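Local atomic coordinates of polyisoprenyl-teichoic acid--peptidoglycan teichoic acid transferase TagV (Bacillus subtilis, PDB entry 6UF3), a protein that belongs to the LytR-CpsA-Psr family of cell-envelope proteins and is built on a mixed beta-sheet with helices packed against it. Residues 49-54 against 81-86; 41-46 against 247-252; 170-175 against 212-217. All blocks are in the same frame, centred on the assembly; numbering follows the deposited sequence.

Contacts 1 and 2 share one side of the molecule and touch: Phe83 O of contact 1 probably accepts a hydrogen bond from Arg250 NE of contact 2, and Leu84 packs on Leu43. Contact 1, the most buried, sets helix 72-84 against the short strand 50-51 through apolar groups and one bridging water. Contact 2, partly buried, rests helix 243-257 on strand 39-44 of the main sheet by methyl and methylene packing alone. Contact 3 lies at the surface beyond the chain's centre from contact 1 and is mainly polar, a carboxylate bonding a loop to helix 158-177, with Ile172 and Phe214 packed beside it; it meets contact 2 where Ile172 touches Met42.

Contact 1: 49-54 against 81-86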
ATOM      1  N   THR A  49      11.292   3.450  -7.578  1.00 22.15           N
ATOM      2  CA  THR A  49      11.447   2.441  -8.620  1.00 22.92           C
ATOM      3  C   THR A  49      11.409   3.082 -10.005  1.00 21.86           C
ATOM      4  O   THR A  49      10.467   3.804 -10.351  1.00 20.30           O
ATOM      5  CB  THR A  49      10.363   1.365  -8.506  1.00 22.90           C
ATOM      6  OG1 THR A  49      10.373   0.820  -7.187  1.00 20.53           O
ATOM      7  CG2 THR A  49      10.642   0.227  -9.490  1.00 22.35           C
ATOM      8  N   ARG A  50      12.449   2.817 -10.793  1.00 21.57           N
ATOM      9  CA  ARG A  50      12.605   3.400 -12.126  1.00 22.09           C
ATOM     10  C   ARG A  50      11.726   2.647 -13.124  1.00 29.24           C
ATOM     11  O   ARG A  50      11.956   1.464 -13.402  1.00 26.33           O
ATOM     12  CB  ARG A  50      14.076   3.364 -12.529  1.00 21.75           C
ATOM     13  CG  ARG A  50      14.403   4.054 -13.861  1.00 23.19           C
ATOM     14  CD  ARG A  50      15.900   4.297 -13.944  1.00 25.60           C
ATOM     15  NE  ARG A  50      16.353   4.722 -15.276  1.00 27.35           N
ATOM     16  CZ  ARG A  50      16.879   3.905 -16.183  1.00 31.90           C
ATOM     17  NH1 ARG A  50      17.027   2.614 -15.915  1.00 32.61           N
ATOM     18  NH2 ARG A  50      17.266   4.373 -17.364  1.00 30.24           N
ATOM     19  N   VAL A  51      10.720   3.331 -13.680  1.00 22.15           N
ATOM     20  CA  VAL A  51       9.707   2.702 -14.524  1.00 21.10           C
ATOM     21  C   VAL A  51       9.331   3.657 -15.648  1.00 22.83           C
ATOM     22  O   VAL A  51       9.542   4.869 -15.565  1.00 23.79           O
ATOM     23  CB  VAL A  51       8.419   2.325 -13.751  1.00 22.30           C
ATOM     24  CG1 VAL A  51       8.726   1.368 -12.604  1.00 26.14           C
ATOM     25  CG2 VAL A  51       7.711   3.588 -13.250  1.00 20.67           C
ATOM     26  N   GLN A  52       8.743   3.094 -16.702  1.00 24.60           N
ATOM     27  CA  GLN A  52       8.096   3.897 -17.732  1.00 25.21           C
ATOM     28  C   GLN A  52       6.684   4.245 -17.277  1.00 21.97           C
ATOM     29  O   GLN A  52       5.909   3.362 -16.905  1.00 24.14           O
ATOM     30  CB  GLN A  52       8.059   3.156 -19.067  1.00 31.40           C
ATOM     31  CG  GLN A  52       7.656   4.036 -20.246  1.00 32.45           C
ATOM     32  CD  GLN A  52       8.789   4.933 -20.728  1.00 43.55           C
ATOM     33  OE1 GLN A  52       9.954   4.533 -20.752  1.00 44.89           O
ATOM     34  NE2 GLN A  52       8.446   6.155 -21.118  1.00 47.91           N
ATOM     35  N   LEU A  53       6.350   5.535 -17.294  1.00 25.75           N
ATOM     36  CA  LEU A  53       4.995   5.925 -16.927  1.00 22.27           C
ATOM     37  C   LEU A  53       4.016   5.433 -17.982  1.00 22.69           C
ATOM     38  O   LEU A  53       4.313   5.458 -19.177  1.00 21.52           O
ATOM     39  CB  LEU A  53       4.892   7.450 -16.804  1.00 23.44           C
ATOM     40  CG  LEU A  53       5.736   8.061 -15.687  1.00 28.99           C
ATOM     41  CD1 LEU A  53       5.479   9.559 -15.569  1.00 35.43           C
ATOM     42  CD2 LEU A  53       5.467   7.350 -14.375  1.00 31.05           C
ATOM     43  N   ALA A  54       2.837   4.999 -17.543  1.00 21.56           N
ATOM     44  CA  ALA A  54       1.845   4.520 -18.494  1.00 25.82           C
ATOM     45  C   ALA A  54       1.525   5.597 -19.518  1.00 29.15           C
ATOM     46  O   ALA A  54       1.323   6.763 -19.166  1.00 26.86           O
ATOM     47  CB  ALA A  54       0.578   4.100 -17.754  1.00 26.36           C
ATOM     48  N   GLU A  81      -0.181  -1.267 -13.209  1.00 18.76           N
ATOM     49  CA  GLU A  81      -0.640  -2.348 -14.086  1.00 18.19           C
ATOM     50  C   GLU A  81       0.433  -2.728 -15.107  1.00 21.85           C
ATOM     51  O   GLU A  81       0.709  -3.913 -15.334  1.00 20.48           O
ATOM     52  CB  GLU A  81      -1.932  -1.939 -14.801  1.00 19.38           C
ATOM     53  CG  GLU A  81      -3.165  -1.982 -13.893  1.00 18.61           C
ATOM     54  CD  GLU A  81      -4.445  -1.567 -14.592  1.00 23.15           C
ATOM     55  OE1 GLU A  81      -4.411  -0.669 -15.470  1.00 25.32           O
ATOM     56  OE2 GLU A  81      -5.509  -2.141 -14.271  1.00 23.60           O
ATOM     57  N   ASN A  82       1.034  -1.732 -15.750  1.00 20.83           N
ATOM     58  CA  ASN A  82       2.055  -2.013 -16.753  1.00 21.31           C
ATOM     59  C   ASN A  82       3.297  -2.634 -16.124  1.00 20.27           C
ATOM     60  O   ASN A  82       3.916  -3.537 -16.707  1.00 22.07           O
ATOM     61  CB  ASN A  82       2.422  -0.724 -17.482  1.00 20.80           C
ATOM     62  CG  ASN A  82       1.325  -0.250 -18.414  1.00 27.82           C
ATOM     63  OD1 ASN A  82       0.307  -0.923 -18.584  1.00 30.21           O
ATOM     64  ND2 ASN A  82       1.533   0.910 -19.040  1.00 27.97           N
ATOM     65  N   PHE A  83       3.683  -2.149 -14.945  1.00 19.45           N
ATOM     66  CA  PHE A  83       4.877  -2.645 -14.275  1.00 21.52           C
ATOM     67  C   PHE A  83       4.715  -4.098 -13.840  1.00 19.73           C
ATOM     68  O   PHE A  83       5.633  -4.914 -14.024  1.00 21.81           O
ATOM     69  CB  PHE A  83       5.186  -1.751 -13.075  1.00 17.75           C
ATOM     70  CG  PHE A  83       6.419  -2.144 -12.327  1.00 19.81           C
ATOM     71  CD1 PHE A  83       7.659  -2.107 -12.934  1.00 21.58           C
ATOM     72  CD2 PHE A  83       6.339  -2.539 -11.001  1.00 19.66           C
ATOM     73  CE1 PHE A  83       8.796  -2.466 -12.237  1.00 25.81           C
ATOM     74  CE2 PHE A  83       7.473  -2.897 -10.303  1.00 23.27           C
ATOM     75  CZ  PHE A  83       8.701  -2.864 -10.925  1.00 24.23           C
ATOM     76  N   LEU A  84       3.561  -4.441 -13.263  1.00 20.33           N
ATOM     77  CA  LEU A  84       3.343  -5.786 -12.740  1.00 19.18           C
ATOM     78  C   LEU A  84       2.657  -6.709 -13.733  1.00 23.86           C
ATOM     79  O   LEU A  84       2.516  -7.906 -13.441  1.00 22.41           O
ATOM     80  CB  LEU A  84       2.503  -5.734 -11.453  1.00 19.23           C
ATOM     81  CG  LEU A  84       3.129  -4.967 -10.288  1.00 21.35           C
ATOM     82  CD1 LEU A  84       2.206  -4.921  -9.047  1.00 18.44           C
ATOM     83  CD2 LEU A  84       4.503  -5.527  -9.951  1.00 23.82           C
ATOM     84  N   GLN A  85       2.209  -6.179 -14.873  1.00 27.04           N
ATOM     85  CA  GLN A  85       1.529  -6.959 -15.902  1.00 28.08           C
ATOM     86  C   GLN A  85       0.351  -7.727 -15.309  1.00 27.35           C
ATOM     87  O   GLN A  85       0.135  -8.903 -15.593  1.00 28.64           O
ATOM     88  CB  GLN A  85       2.505  -7.890 -16.622  1.00 30.41           C
ATOM     89  CG  GLN A  85       3.419  -7.145 -17.564  1.00 31.69           C
ATOM     90  CD  GLN A  85       2.670  -6.549 -18.733  1.00 43.54           C
ATOM     91  OE1 GLN A  85       2.211  -7.269 -19.620  1.00 48.15           O
ATOM     92  NE2 GLN A  85       2.548  -5.228 -18.748  1.00 43.68           N
ATOM     93  N   ILE A  86      -0.407  -7.040 -14.462  1.00 25.55           N
ATOM     94  CA  ILE A  86      -1.669  -7.558 -13.931  1.00 24.98           C
ATOM     95  C   ILE A  86      -2.691  -6.438 -13.961  1.00 23.80           C
ATOM     96  O   ILE A  86      -2.337  -5.253 -13.980  1.00 24.80           O
ATOM     97  CB  ILE A  86      -1.526  -8.108 -12.495  1.00 26.96           C
ATOM     98  CG1 ILE A  86      -0.994  -7.039 -11.529  1.00 22.98           C
ATOM     99  CG2 ILE A  86      -0.688  -9.389 -12.476  1.00 27.46           C
ATOM    100  CD1 ILE A  86      -1.390  -7.285 -10.064  1.00 23.12           C
TER
HETATM  101  O   HOH W   1       4.257   1.915 -18.844  1.00 31.36           O
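The last turn of helix 72-84 packs here on the short strand 50-51, one half of a two-stranded antiparallel sheet, with the ring of Phe83 set against Val51 and Thr49. The CA atoms of Val51 and Phe83 are 7.2 Å apart. Phe83 holds CG anti to its backbone N (chi1 -178°), which carries the ring away from the helix and across the side chains of Val51 and Thr49 at about a right angle. Val51 touches it with a single branch: CG1 lies 3.7 Å from CD1 of Phe83 and approaches the ring obliquely. Further along the ring, CG2 of Thr49 comes to 3.9 Å from CZ of Phe83, again at a slant. Thr49 is split in its roles, since its methyl touches the ring while OG1 turns back to hydrogen-bond with the carbonyl of Pro46. Strand 236-241 and helix 243-257 add Pro241 and Leu246 to the surroundings of Phe83, so the ring is buried where one helix, a second helix and two strands converge. Toward solvent the chemistry changes. The amide nitrogen ND2 of Asn82 sits 3.6 Å from CB of Ala54, a plain van der Waals touch, and donates to a water at 2.9 Å from ND2. The same water donates a hydrogen bond to Gln52 O, 2.9 Å from the water oxygen, and so bridges the helix to the backbone of Gln52. Asn82 also offers its backbone O to NE2 of Gln85, 3.0 Å away in a nearly straight hydrogen bond (172° at the hydrogen), with Asn82 O close to the plane of the Gln85 amide. Gln85, with positive phi, is where the chain leaves the helix.

Contact 2: 41-46 against 247-252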
ATOM      1  N   LYS A  41      -1.755 -12.347  -1.452  1.00 20.49           N
ATOM      2  CA  LYS A  41      -0.351 -12.020  -1.664  1.00 20.57           C
ATOM      3  C   LYS A  41      -0.197 -10.510  -1.560  1.00 18.87           C
ATOM      4  O   LYS A  41      -1.164  -9.772  -1.762  1.00 17.94           O
ATOM      5  CB  LYS A  41       0.155 -12.518  -3.022  1.00 20.20           C
ATOM      6  CG  LYS A  41      -0.057 -14.009  -3.197  1.00 19.66           C
ATOM      7  CD  LYS A  41       0.779 -14.602  -4.329  1.00 19.96           C
ATOM      8  CE  LYS A  41       0.436 -16.057  -4.542  1.00 22.17           C
ATOM      9  NZ  LYS A  41       0.814 -16.927  -3.391  1.00 26.34           N
ATOM     10  N   MET A  42       1.012 -10.063  -1.205  1.00 17.93           N
ATOM     11  CA  MET A  42       1.261  -8.644  -0.962  1.00 20.52           C
ATOM     12  C   MET A  42       2.632  -8.250  -1.487  1.00 16.78           C
ATOM     13  O   MET A  42       3.593  -9.006  -1.353  1.00 20.18           O
ATOM     14  CB  MET A  42       1.162  -8.296   0.542  1.00 19.05           C
ATOM     15  CG  MET A  42       1.369  -6.790   0.829  1.00 19.30           C
ATOM     16  SD  MET A  42       1.307  -6.322   2.570  1.00 23.38           S
ATOM     17  CE  MET A  42      -0.365  -6.816   2.990  1.00 23.11           C
ATOM     18  N   LEU A  43       2.711  -7.051  -2.076  1.00 17.54           N
ATOM     19  CA  LEU A  43       3.944  -6.541  -2.651  1.00 23.02           C
ATOM     20  C   LEU A  43       3.982  -5.025  -2.487  1.00 21.07           C
ATOM     21  O   LEU A  43       3.064  -4.350  -2.947  1.00 23.57           O
ATOM     22  CB  LEU A  43       3.999  -6.926  -4.132  1.00 30.09           C
ATOM     23  CG  LEU A  43       5.038  -6.350  -5.085  1.00 41.08           C
ATOM     24  CD1 LEU A  43       6.382  -7.036  -4.871  1.00 48.88           C
ATOM     25  CD2 LEU A  43       4.547  -6.533  -6.498  1.00 47.60           C
ATOM     26  N   SER A  44       5.018  -4.482  -1.833  1.00 18.86           N
ATOM     27  CA  SER A  44       5.190  -3.029  -1.892  1.00 19.68           C
ATOM     28  C   SER A  44       6.110  -2.668  -3.044  1.00 19.40           C
ATOM     29  O   SER A  44       6.959  -3.457  -3.451  1.00 21.60           O
ATOM     30  CB  SER A  44       5.731  -2.458  -0.576  1.00 25.42           C
ATOM     31  OG  SER A  44       6.996  -2.994  -0.238  1.00 35.49           O
ATOM     32  N   ILE A  45       5.916  -1.474  -3.585  1.00 17.44           N
ATOM     33  CA  ILE A  45       6.757  -0.969  -4.665  1.00 20.96           C
ATOM     34  C   ILE A  45       7.513   0.250  -4.151  1.00 20.01           C
ATOM     35  O   ILE A  45       6.888   1.263  -3.815  1.00 19.62           O
ATOM     36  CB  ILE A  45       5.941  -0.600  -5.911  1.00 20.47           C
ATOM     37  CG1 ILE A  45       5.056  -1.777  -6.355  1.00 21.17           C
ATOM     38  CG2 ILE A  45       6.892  -0.154  -7.014  1.00 18.26           C
ATOM     39  CD1 ILE A  45       3.967  -1.377  -7.379  1.00 25.11           C
ATOM     40  N   PRO A  46       8.850   0.212  -4.096  1.00 20.00           N
ATOM     41  CA  PRO A  46       9.614   1.363  -3.592  1.00 17.53           C
ATOM     42  C   PRO A  46       9.300   2.622  -4.387  1.00 19.79           C
ATOM     43  O   PRO A  46       9.095   2.566  -5.599  1.00 19.64           O
ATOM     44  CB  PRO A  46      11.074   0.928  -3.786  1.00 24.79           C
ATOM     45  CG  PRO A  46      11.022  -0.574  -3.732  1.00 24.49           C
ATOM     46  CD  PRO A  46       9.709  -0.965  -4.347  1.00 21.60           C
ATOM     47  N   GLU A 247      10.099 -10.675 -13.503  1.00 23.25           N
ATOM     48  CA  GLU A 247       9.355 -11.646 -14.297  1.00 23.46           C
ATOM     49  C   GLU A 247       8.740 -12.716 -13.404  1.00 25.04           C
ATOM     50  O   GLU A 247       7.599 -13.142 -13.628  1.00 28.83           O
ATOM     51  CB  GLU A 247      10.255 -12.278 -15.366  1.00 31.24           C
ATOM     52  CG  GLU A 247      10.439 -11.410 -16.610  1.00 47.54           C
ATOM     53  CD  GLU A 247       9.121 -10.891 -17.182  1.00 60.83           C
ATOM     54  OE1 GLU A 247       8.140 -11.663 -17.250  1.00 66.57           O
ATOM     55  OE2 GLU A 247       9.064  -9.704 -17.565  1.00 63.33           O
ATOM     56  N   LYS A 248       9.474 -13.147 -12.365  1.00 29.08           N
ATOM     57  CA  LYS A 248       8.899 -14.126 -11.437  1.00 26.87           C
ATOM     58  C   LYS A 248       7.745 -13.532 -10.624  1.00 26.95           C
ATOM     59  O   LYS A 248       6.727 -14.199 -10.399  1.00 25.80           O
ATOM     60  CB  LYS A 248       9.991 -14.682 -10.513  1.00 27.71           C
ATOM     61  CG  LYS A 248       9.514 -15.750  -9.525  1.00 29.16           C
ATOM     62  CD  LYS A 248       9.020 -16.977 -10.249  1.00 29.50           C
ATOM     63  CE  LYS A 248       8.789 -18.144  -9.292  1.00 35.54           C
ATOM     64  NZ  LYS A 248       8.276 -19.314 -10.041  1.00 43.23           N
ATOM     65  N   VAL A 249       7.895 -12.299 -10.143  1.00 24.24           N
ATOM     66  CA  VAL A 249       6.806 -11.649  -9.410  1.00 23.96           C
ATOM     67  C   VAL A 249       5.569 -11.555 -10.292  1.00 24.07           C
ATOM     68  O   VAL A 249       4.446 -11.843  -9.854  1.00 25.29           O
ATOM     69  CB  VAL A 249       7.235 -10.258  -8.908  1.00 21.07           C
ATOM     70  CG1 VAL A 249       6.008  -9.458  -8.442  1.00 21.36           C
ATOM     71  CG2 VAL A 249       8.235 -10.372  -7.789  1.00 24.05           C
ATOM     72  N   ARG A 250       5.757 -11.109 -11.541  1.00 25.16           N
ATOM     73  CA  ARG A 250       4.654 -11.030 -12.492  1.00 23.66           C
ATOM     74  C   ARG A 250       3.956 -12.375 -12.621  1.00 26.35           C
ATOM     75  O   ARG A 250       2.729 -12.458 -12.513  1.00 25.00           O
ATOM     76  CB  ARG A 250       5.166 -10.564 -13.859  1.00 22.16           C
ATOM     77  CG  ARG A 250       5.563  -9.107 -13.925  1.00 19.46           C
ATOM     78  CD  ARG A 250       6.189  -8.770 -15.278  1.00 21.75           C
ATOM     79  NE  ARG A 250       6.346  -7.329 -15.426  1.00 22.63           N
ATOM     80  CZ  ARG A 250       7.023  -6.763 -16.418  1.00 26.26           C
ATOM     81  NH1 ARG A 250       7.618  -7.516 -17.346  1.00 29.64           N
ATOM     82  NH2 ARG A 250       7.115  -5.442 -16.479  1.00 25.45           N
ATOM     83  N   LYS A 251       4.727 -13.444 -12.856  1.00 23.45           N
ATOM     84  CA  LYS A 251       4.118 -14.754 -13.056  1.00 24.57           C
ATOM     85  C   LYS A 251       3.388 -15.213 -11.802  1.00 25.01           C
ATOM     86  O   LYS A 251       2.315 -15.824 -11.886  1.00 26.68           O
ATOM     87  CB  LYS A 251       5.184 -15.778 -13.457  1.00 32.02           C
ATOM     88  CG  LYS A 251       5.382 -15.904 -14.962  1.00 48.43           C
ATOM     89  CD  LYS A 251       6.146 -17.167 -15.318  1.00 57.78           C
ATOM     90  CE  LYS A 251       7.644 -16.970 -15.153  1.00 62.81           C
ATOM     91  NZ  LYS A 251       8.210 -16.070 -16.195  1.00 65.21           N
ATOM     92  N   THR A 252       3.945 -14.913 -10.633  1.00 22.68           N
ATOM     93  CA  THR A 252       3.324 -15.332  -9.378  1.00 23.68           C
ATOM     94  C   THR A 252       1.988 -14.635  -9.160  1.00 24.20           C
ATOM     95  O   THR A 252       0.989 -15.276  -8.802  1.00 25.00           O
ATOM     96  CB  THR A 252       4.278 -15.050  -8.220  1.00 26.93           C
ATOM     97  OG1 THR A 252       5.491 -15.785  -8.438  1.00 28.57           O
ATOM     98  CG2 THR A 252       3.661 -15.486  -6.888  1.00 27.12           C
TER
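Strand segment 41-46 and helix segment 247-252 run in roughly opposite directions, Leu43 CA lying 8.9 Å from Val249 CA and Lys41 CA 9.2 Å from Thr252 CA. Alternate strand residues thus meet helix residues one turn apart. Leu43 and Val249 reach for each other tip to tip: CD2 of Leu43 comes to 3.8 Å from CG1 of Val249. On the leucine, CG stands anti to the backbone N (chi1 169°), sending the isobutyl group out from the sheet to the helix, where Leu253 also touches it. At the other pair the meeting is crosswise. CG2 of Thr252 rests 4.0 Å from CD of Lys41 and equally close to CE, so the aliphatic part of the lysine makes the contact while its NZ forms a salt bridge with Asp220. The fold here is an alpha/beta/alpha layering: strand 39-44 lies between strands 25-34 and 220-222, helix 243-257 covers the face that carries Lys41 and Leu43, and Met42 and Ser44 turn to helix 158-177 on the other face. Within helix 243-257, Thr252 OG1 has a definite partner in Lys248 O, 2.8 Å away, and approaches from above the carbonyl plane, 37° out of it. The amide N of Thr252 reaches the same oxygen at 2.9 Å from the opposite face, so two donors grip one acceptor and the threonine methyl is left facing the lysine. Arg250 points away from the strand and pairs with Glu247 one turn earlier, NH1 of Arg250 lying 2.6 Å from OE2 of Glu247, a salt bridge whose hydrogen-bond geometry is weak.

Contact 3: 170-175 against 212-217; sequences ALIDRM and SGFTSK
Asp173 puts its carboxylate directly against Ser216, at the start of a short 3-10 segment. From CB the side chain leaves helix 158-177 with CG turned opposite the carbonyl carbon (chi1 -74°), which brings the acid group over to the loop. CG itself lies 3.4 Å from OG of Ser216, with the two oxygens reaching past it. OD1 takes the backbone amide: Ser216 N is 2.6 Å from OD1 of Asp173, which accepts through its syn lone pair, although the bond is bent, with an angle of 145° at the hydrogen. OD2 accepts from the hydroxyl, Ser216 OG lying 2.7 Å from OD2, also on the syn side but 23° out of the carboxylate plane. Both oxygens therefore grip a single residue, which fixes the rotation of the carboxylate and would be expected to favour its ionised form. Ser216 can offer amide and hydroxyl together because OG sits between its own N and carbonyl carbon; CB of Ser216 then lies in front of both oxygens, 3.3 Å from OD1 of Asp173. One residue earlier on the helix, Ile172 brings CG2 to 4.2 Å from CD2 of Phe214, meeting the ring at its edge. Phe214 in turn stacks edge-to-face with Tyr211 and touches Met40 of strand 39-44. The loop joining helix 201-210 to strand 220-222 is thereby laid along helix 158-177, beside the sheet strand 39-44, with Gly213 adding a backbone hydrogen bond to Ser176 near that helix's end.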
ATOM      1  N   ALA A 170      -1.448  -5.141  10.111  1.00 22.69           N
ATOM      2  CA  ALA A 170      -2.189  -4.989  11.362  1.00 24.54           C
ATOM      3  C   ALA A 170      -3.660  -4.689  11.103  1.00 22.08           C
ATOM      4  O   ALA A 170      -4.544  -5.194  11.811  1.00 23.53           O
ATOM      5  CB  ALA A 170      -1.548  -3.892  12.212  1.00 26.98           C
ATOM      6  N   LEU A 171      -3.940  -3.867  10.090  1.00 22.52           N
ATOM      7  CA  LEU A 171      -5.331  -3.612   9.715  1.00 22.32           C
ATOM      8  C   LEU A 171      -6.018  -4.887   9.230  1.00 23.23           C
ATOM      9  O   LEU A 171      -7.177  -5.150   9.572  1.00 23.92           O
ATOM     10  CB  LEU A 171      -5.387  -2.522   8.635  1.00 22.15           C
ATOM     11  CG  LEU A 171      -5.064  -1.115   9.150  1.00 25.52           C
ATOM     12  CD1 LEU A 171      -4.787  -0.130   8.013  1.00 26.20           C
ATOM     13  CD2 LEU A 171      -6.177  -0.590  10.064  1.00 26.91           C
ATOM     14  N   ILE A 172      -5.323  -5.679   8.404  1.00 21.99           N
ATOM     15  CA  ILE A 172      -5.884  -6.946   7.941  1.00 23.30           C
ATOM     16  C   ILE A 172      -6.189  -7.858   9.119  1.00 23.99           C
ATOM     17  O   ILE A 172      -7.235  -8.515   9.161  1.00 26.14           O
ATOM     18  CB  ILE A 172      -4.922  -7.621   6.941  1.00 20.07           C
ATOM     19  CG1 ILE A 172      -4.865  -6.819   5.639  1.00 24.56           C
ATOM     20  CG2 ILE A 172      -5.345  -9.065   6.677  1.00 23.53           C
ATOM     21  CD1 ILE A 172      -3.746  -7.217   4.700  1.00 25.07           C
ATOM     22  N   ASP A 173      -5.274  -7.929  10.087  1.00 23.04           N
ATOM     23  CA  ASP A 173      -5.490  -8.790  11.244  1.00 25.98           C
ATOM     24  C   ASP A 173      -6.672  -8.310  12.065  1.00 31.28           C
ATOM     25  O   ASP A 173      -7.478  -9.120  12.545  1.00 31.55           O
ATOM     26  CB  ASP A 173      -4.224  -8.850  12.102  1.00 23.74           C
ATOM     27  CG  ASP A 173      -3.141  -9.691  11.460  1.00 32.06           C
ATOM     28  OD1 ASP A 173      -3.518 -10.563  10.661  1.00 32.75           O
ATOM     29  OD2 ASP A 173      -1.941  -9.479  11.737  1.00 30.18           O
ATOM     30  N   ARG A 174      -6.799  -6.991  12.226  1.00 33.10           N
ATOM     31  CA  ARG A 174      -7.931  -6.456  12.972  1.00 34.64           C
ATOM     32  C   ARG A 174      -9.245  -6.814  12.293  1.00 30.40           C
ATOM     33  O   ARG A 174     -10.171  -7.314  12.940  1.00 37.46           O
ATOM     34  CB  ARG A 174      -7.801  -4.945  13.124  1.00 32.07           C
ATOM     35  CG  ARG A 174      -9.062  -4.334  13.668  1.00 48.14           C
ATOM     36  CD  ARG A 174      -9.143  -4.596  15.157  1.00 53.21           C
ATOM     37  NE  ARG A 174      -8.061  -3.896  15.832  1.00 61.47           N
ATOM     38  CZ  ARG A 174      -8.073  -2.590  16.072  1.00 67.73           C
ATOM     39  NH1 ARG A 174      -7.048  -2.013  16.682  1.00 67.90           N
ATOM     40  NH2 ARG A 174      -9.119  -1.864  15.705  1.00 71.41           N
ATOM     41  N   MET A 175      -9.342  -6.576  10.986  1.00 29.72           N
ATOM     42  CA  MET A 175     -10.581  -6.919  10.297  1.00 36.43           C
ATOM     43  C   MET A 175     -10.829  -8.425  10.313  1.00 35.64           C
ATOM     44  O   MET A 175     -11.971  -8.858  10.486  1.00 35.87           O
ATOM     45  CB  MET A 175     -10.576  -6.372   8.863  1.00 42.72           C
ATOM     46  CG  MET A 175     -10.049  -7.336   7.796  1.00 56.08           C
ATOM     47  SD  MET A 175     -10.484  -6.887   6.095  1.00 67.41           S
ATOM     48  CE  MET A 175     -10.416  -8.487   5.303  1.00 62.31           C
ATOM     49  N   SER A 212     -12.675 -14.018   7.454  1.00 27.77           N
ATOM     50  CA  SER A 212     -12.834 -14.153   8.892  1.00 26.65           C
ATOM     51  C   SER A 212     -11.962 -15.296   9.390  1.00 28.54           C
ATOM     52  O   SER A 212     -12.031 -16.412   8.872  1.00 32.93           O
ATOM     53  CB  SER A 212     -14.298 -14.411   9.246  1.00 30.08           C
ATOM     54  OG  SER A 212     -14.443 -14.600  10.641  1.00 36.23           O
ATOM     55  N   GLY A 213     -11.121 -15.008  10.379  1.00 32.03           N
ATOM     56  CA  GLY A 213     -10.202 -15.998  10.903  1.00 30.38           C
ATOM     57  C   GLY A 213      -8.879 -16.067  10.177  1.00 29.69           C
ATOM     58  O   GLY A 213      -7.991 -16.810  10.603  1.00 34.00           O
ATOM     59  N   PHE A 214      -8.718 -15.319   9.090  1.00 25.01           N
ATOM     60  CA  PHE A 214      -7.442 -15.216   8.413  1.00 27.24           C
ATOM     61  C   PHE A 214      -6.443 -14.492   9.317  1.00 26.09           C
ATOM     62  O   PHE A 214      -6.799 -13.929  10.357  1.00 31.64           O
ATOM     63  CB  PHE A 214      -7.658 -14.495   7.084  1.00 23.58           C
ATOM     64  CG  PHE A 214      -6.458 -14.435   6.175  1.00 22.89           C
ATOM     65  CD1 PHE A 214      -6.036 -15.539   5.460  1.00 24.42           C
ATOM     66  CD2 PHE A 214      -5.803 -13.228   5.985  1.00 22.11           C
ATOM     67  CE1 PHE A 214      -4.937 -15.445   4.598  1.00 26.41           C
ATOM     68  CE2 PHE A 214      -4.716 -13.128   5.127  1.00 23.27           C
ATOM     69  CZ  PHE A 214      -4.292 -14.230   4.431  1.00 26.82           C
ATOM     70  N   THR A 215      -5.175 -14.508   8.916  1.00 27.36           N
ATOM     71  CA  THR A 215      -4.142 -13.855   9.702  1.00 25.79           C
ATOM     72  C   THR A 215      -3.024 -13.438   8.758  1.00 27.16           C
ATOM     73  O   THR A 215      -2.744 -14.134   7.776  1.00 24.55           O
ATOM     74  CB  THR A 215      -3.628 -14.778  10.818  1.00 29.46           C
ATOM     75  OG1 THR A 215      -2.811 -14.034  11.730  1.00 34.75           O
ATOM     76  CG2 THR A 215      -2.827 -15.942  10.242  1.00 30.63           C
ATOM     77  N   SER A 216      -2.410 -12.280   9.039  1.00 25.53           N
ATOM     78  CA  SER A 216      -1.464 -11.710   8.092  1.00 24.46           C
ATOM     79  C   SER A 216      -0.221 -12.571   7.917  1.00 24.37           C
ATOM     80  O   SER A 216       0.460 -12.437   6.888  1.00 27.19           O
ATOM     81  CB  SER A 216      -1.070 -10.287   8.512  1.00 24.38           C
ATOM     82  OG  SER A 216      -0.319 -10.276   9.710  1.00 28.53           O
ATOM     83  N   LYS A 217       0.086 -13.451   8.875  1.00 25.53           N
ATOM     84  CA  LYS A 217       1.202 -14.371   8.672  1.00 31.63           C
ATOM     85  C   LYS A 217       0.992 -15.228   7.428  1.00 34.42           C
ATOM     86  O   LYS A 217       1.964 -15.635   6.784  1.00 34.38           O
ATOM     87  CB  LYS A 217       1.404 -15.258   9.903  1.00 33.26           C
ATOM     88  CG  LYS A 217       2.567 -16.250   9.771  1.00 37.94           C
ATOM     89  CD  LYS A 217       2.899 -16.921  11.088  1.00 39.94           C
ATOM     90  CE  LYS A 217       3.848 -18.102  10.881  1.00 41.91           C
ATOM     91  NZ  LYS A 217       4.852 -17.798   9.813  1.00 38.90           N
TER